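Local coordinates for protein B- and T-lymphocyte attenuator (Mus musculus, PDB 1XAU) that acts as an inhibitory receptor on lymphocytes, engaging the herpesvirus entry mediator TNFRSF14 through its immunoglobulin ectodomain and damping antigen receptor signalling via SHP-1 and SHP-2, at residues K51-G54 with T55-V58; L88-N91 with G92-C96. All coordinates share one frame; numbering follows the deposited sequence.

Interaction 1: K51-G54 with T55-V58; sequences KHNG and TIWV
The amide oxygen of Asn53 reaches round the bend to the backbone of Thr55 and Ile56, while the imidazole of His52 leans on Trp57. Two bonds grip Asn53 OD1: Thr55 N lies 2.9 Å away and Ile56 N also 2.9 Å from OD1, the two N-H groups arriving from opposite faces of the carboxamide plane. The bond from Thr55 makes an Asx turn, and a first torsion of 67°, which sets CG between the backbone N and the carbonyl carbon, folds the amide back over the loop. Asn53 N in turn donates to Ile56 O at 2.8 Å. This is the loop of the beta hairpin joining strands 47-52 and 57-59, at the edge of one sheet of the immunoglobulin sandwich; further back, Lys51 and Val58 form an antiparallel hydrogen-bonded pair and His52 and Trp57 a non-hydrogen-bonded one. The His52 edge carrying CD2 points at the face of the five-membered ring of Trp57 in a T-shaped stack with planes at 73°, and His52 CB sits 3.9 Å from the centroid of the Trp57 six-membered ring as a CH-pi contact. One imidazole face receives Ile56 O. In the imidazole plane, a water hydrogen-bonded to His52 NE2 at 2.9 Å makes a weak second bond, as donor, to Thr55 O, and a second water lies 2.6 Å from Thr55 OG1.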
loop_
_atom_site.group_PDB
_atom_site.type_symbol
_atom_site.label_atom_id
_atom_site.label_comp_id
_atom_site.label_asym_id
_atom_site.label_seq_id
_atom_site.Cartn_x
_atom_site.Cartn_y
_atom_site.Cartn_z
ATOM N N LYS A 51 0.929 0.226 8.290
ATOM C CA LYS A 51 2.145 -0.548 8.461
ATOM C C LYS A 51 2.010 -1.226 9.834
ATOM O O LYS A 51 1.570 -0.584 10.788
ATOM C CB LYS A 51 3.381 0.336 8.465
ATOM C CG LYS A 51 4.691 -0.476 8.650
ATOM C CD LYS A 51 5.964 0.439 8.555
ATOM C CE LYS A 51 7.246 -0.368 8.745
ATOM N NZ LYS A 51 8.455 0.521 8.743
ATOM N N HIS A 52 2.381 -2.477 9.932
ATOM C CA HIS A 52 2.250 -3.200 11.213
ATOM C C HIS A 52 3.360 -2.785 12.154
ATOM O O HIS A 52 4.531 -2.787 11.713
ATOM C CB HIS A 52 2.361 -4.674 10.955
ATOM C CG HIS A 52 1.771 -5.531 12.040
ATOM N ND1 HIS A 52 2.550 -6.188 12.988
ATOM C CD2 HIS A 52 0.476 -5.829 12.332
ATOM C CE1 HIS A 52 1.751 -6.844 13.821
ATOM N NE2 HIS A 52 0.486 -6.642 13.453
ATOM N N ASN A 53 3.027 -2.437 13.404
ATOM C CA ASN A 53 4.088 -1.964 14.297
ATOM C C ASN A 53 4.614 -3.024 15.217
ATOM O O ASN A 53 5.239 -2.698 16.245
ATOM C CB ASN A 53 3.610 -0.779 15.136
ATOM C CG ASN A 53 2.542 -1.168 16.129
ATOM O OD1 ASN A 53 2.196 -2.359 16.251
ATOM N ND2 ASN A 53 1.995 -0.181 16.832
ATOM N N GLY A 54 4.339 -4.272 14.907
ATOM C CA GLY A 54 4.815 -5.315 15.798
ATOM C C GLY A 54 3.684 -5.959 16.566
ATOM O O GLY A 54 3.745 -7.181 16.888
ATOM N N THR A 55 2.650 -5.175 16.891
ATOM C CA THR A 55 1.476 -5.766 17.556
ATOM C C THR A 55 0.180 -5.469 16.795
ATOM O O THR A 55 -0.689 -6.366 16.671
ATOM C CB THR A 55 1.363 -5.298 18.990
ATOM O OG1 THR A 55 1.425 -3.864 18.997
ATOM C CG2 THR A 55 2.561 -5.921 19.835
ATOM N N ILE A 56 0.073 -4.272 16.214
ATOM C CA ILE A 56 -1.130 -3.921 15.471
ATOM C C ILE A 56 -0.851 -3.161 14.164
ATOM O O ILE A 56 0.284 -2.727 13.914
ATOM C CB ILE A 56 -2.027 -2.996 16.257
ATOM C CG1 ILE A 56 -1.210 -1.771 16.677
ATOM C CG2 ILE A 56 -2.653 -3.780 17.505
ATOM C CD1 ILE A 56 -2.019 -0.741 17.425
ATOM N N TRP A 57 -1.903 -2.984 13.375
ATOM C CA TRP A 57 -1.754 -2.251 12.129
ATOM C C TRP A 57 -2.024 -0.785 12.438
ATOM O O TRP A 57 -3.025 -0.468 13.128
ATOM C CB TRP A 57 -2.773 -2.770 11.092
ATOM C CG TRP A 57 -2.393 -4.078 10.501
ATOM C CD1 TRP A 57 -2.870 -5.345 10.856
ATOM C CD2 TRP A 57 -1.444 -4.274 9.460
ATOM N NE1 TRP A 57 -2.244 -6.311 10.059
ATOM C CE2 TRP A 57 -1.374 -5.671 9.202
ATOM C CE3 TRP A 57 -0.629 -3.401 8.708
ATOM C CZ2 TRP A 57 -0.529 -6.213 8.204
ATOM C CZ3 TRP A 57 0.206 -3.964 7.714
ATOM C CH2 TRP A 57 0.237 -5.341 7.477
ATOM N N VAL A 58 -1.144 0.121 12.004
ATOM C CA VAL A 58 -1.396 1.549 12.252
ATOM C C VAL A 58 -1.253 2.318 10.962
ATOM O O VAL A 58 -0.533 1.906 10.051
ATOM C CB VAL A 58 -0.423 2.227 13.326
ATOM C CG1 VAL A 58 -0.436 1.439 14.640
ATOM C CG2 VAL A 58 0.901 2.285 12.850
HETATM O O HOH W 1 -2.092 -7.826 14.033
HETATM O O HOH W 2 3.792 -2.771 19.226
#

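Interaction 2: L88-N91 with G92-C96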
loop_
_atom_site.group_PDB
_atom_site.type_symbol
_atom_site.label_atom_id
_atom_site.label_comp_id
_atom_site.label_asym_id
_atom_site.label_seq_id
_atom_site.Cartn_x
_atom_site.Cartn_y
_atom_site.Cartn_z
ATOM N N LEU A 88 16.554 1.434 5.636
ATOM C CA LEU A 88 16.447 0.210 6.433
ATOM C C LEU A 88 15.249 0.211 7.354
ATOM O O LEU A 88 14.598 -0.853 7.535
ATOM C CB LEU A 88 17.731 -0.042 7.314
ATOM C CG LEU A 88 18.958 -0.400 6.465
ATOM C CD1 LEU A 88 20.297 -0.155 7.324
ATOM C CD2 LEU A 88 18.862 -1.894 6.024
ATOM N N SER A 89 14.935 1.355 7.945
ATOM C CA SER A 89 13.817 1.446 8.872
ATOM C C SER A 89 12.438 1.171 8.209
ATOM O O SER A 89 11.401 1.045 8.917
ATOM C CB SER A 89 13.751 2.837 9.528
ATOM O OG SER A 89 13.716 3.815 8.522
ATOM N N ASP A 90 12.408 1.155 6.867
ATOM C CA ASP A 90 11.179 0.868 6.120
ATOM C C ASP A 90 10.857 -0.607 6.034
ATOM O O ASP A 90 9.815 -0.966 5.514
ATOM C CB ASP A 90 11.254 1.523 4.696
ATOM C CG ASP A 90 11.304 3.072 4.792
ATOM O OD1 ASP A 90 10.439 3.663 5.542
ATOM O OD2 ASP A 90 12.200 3.722 4.173
ATOM N N ASN A 91 11.764 -1.462 6.491
ATOM C CA ASN A 91 11.539 -2.916 6.510
ATOM C C ASN A 91 10.205 -3.161 7.257
ATOM O O ASN A 91 9.916 -2.473 8.265
ATOM C CB ASN A 91 12.631 -3.523 7.355
ATOM C CG ASN A 91 12.839 -4.951 7.089
ATOM O OD1 ASN A 91 13.571 -5.335 6.158
ATOM N ND2 ASN A 91 12.198 -5.807 7.942
ATOM N N GLY A 92 9.393 -4.087 6.813
ATOM C CA GLY A 92 8.138 -4.297 7.565
ATOM C C GLY A 92 7.006 -4.764 6.689
ATOM O O GLY A 92 7.227 -5.045 5.478
ATOM N N SER A 93 5.787 -4.824 7.249
ATOM C CA SER A 93 4.595 -5.349 6.549
ATOM C C SER A 93 3.636 -4.210 6.320
ATOM O O SER A 93 3.437 -3.412 7.246
ATOM C CB SER A 93 3.875 -6.445 7.415
ATOM O OG SER A 93 4.690 -7.595 7.520
ATOM N N TYR A 94 3.106 -4.090 5.088
ATOM C CA TYR A 94 2.232 -2.975 4.729
ATOM C C TYR A 94 0.870 -3.501 4.196
ATOM O O TYR A 94 0.789 -4.604 3.690
ATOM C CB TYR A 94 2.924 -2.180 3.600
ATOM C CG TYR A 94 4.218 -1.502 4.040
ATOM C CD1 TYR A 94 4.190 -0.181 4.425
ATOM C CD2 TYR A 94 5.427 -2.203 4.102
ATOM C CE1 TYR A 94 5.348 0.466 4.852
ATOM C CE2 TYR A 94 6.613 -1.580 4.560
ATOM C CZ TYR A 94 6.538 -0.226 4.928
ATOM O OH TYR A 94 7.631 0.539 5.363
ATOM N N SER A 95 -0.176 -2.717 4.303
ATOM C CA SER A 95 -1.482 -3.142 3.716
ATOM C C SER A 95 -2.189 -1.846 3.383
ATOM O O SER A 95 -1.784 -0.771 3.876
ATOM C CB SER A 95 -2.343 -3.964 4.738
ATOM O OG SER A 95 -2.643 -3.185 5.902
ATOM N N CYS A 96 -3.266 -1.912 2.593
ATOM C CA CYS A 96 -4.026 -0.702 2.274
ATOM C C CYS A 96 -5.476 -0.945 2.786
ATOM O O CYS A 96 -5.902 -2.102 2.967
ATOM C CB CYS A 96 -3.931 -0.376 0.720
ATOM S SG CYS A 96 -4.259 -1.884 -0.299
HETATM O O HOH W 3 8.088 2.728 6.711
#
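Tyr94 and Asp90 form a tyrosine corner, a local contact in which a side chain of strand 92-100 reaches back to the loop that delivers the chain into that strand. The loop follows strand 78-83, and its single turn of 3-10 helix, residues 88-90, is closed by Asn91 N donating to Leu88 O. From the last residue of that turn, Asp90, the chain runs on through Gly92, Tyr94 and Cys96, the Asp-x-Gly-x-Tyr-x-Cys signature of immunoglobulin domains, and Cys96 makes the disulfide with Cys36 between the sheets. The phenol OH of Tyr94 donates to the main-chain carbonyl of Asp90, with OH and Asp90 O 2.7 Å apart. It approaches well off the carbonyl direction, at a C=O...donor angle of 124° and tilted 21° from the carbonyl plane. Asp90 O itself lies at the ring edge, in the plane of the phenol and 3.4 Å from Tyr94 CE2. A chi1 of -66° puts the ring beside its own backbone N, directed back along the strand toward the loop. Between the two residues Gly92 adopts an extended conformation of positive phi, one that suits a residue without CB. A water, also at the edge of the phenol ring, donates to Tyr94 OH at 2.6 Å and to Asp90 OD1 at 2.8 Å, while Asp90 OD2 accepts from His87 N. Leu81 packs against Tyr94 and Phe83 against Asp90. The phenol oxygen of the buried Tyr94 therefore acts as donor to a carbonyl and acceptor from water, and its polarity is met by the loop's main chain and by a solvent molecule shared with the aspartate.

From the N terminus, strand 47-52 comes first, and interaction 1 closes the tight loop that turns it into strand 57-59. The chain then crosses to the other sheet, where it forms strands 66-71 and 78-83, and comes back through the loop in which interaction 2 lies, entering strand 92-100. The two contacts lie in series, neither nested nor crossed, yet their centres are only about 9 Å apart because strands 47-52 and 92-100 are neighbours in one sheet. There His52 N lies 3.0 Å from Ser93 O, probably hydrogen-bonded, and Lys51 NZ makes a weak hydrogen bond to Asn91 O. An edge hairpin is thus joined to the disulfide-bearing strand beside it.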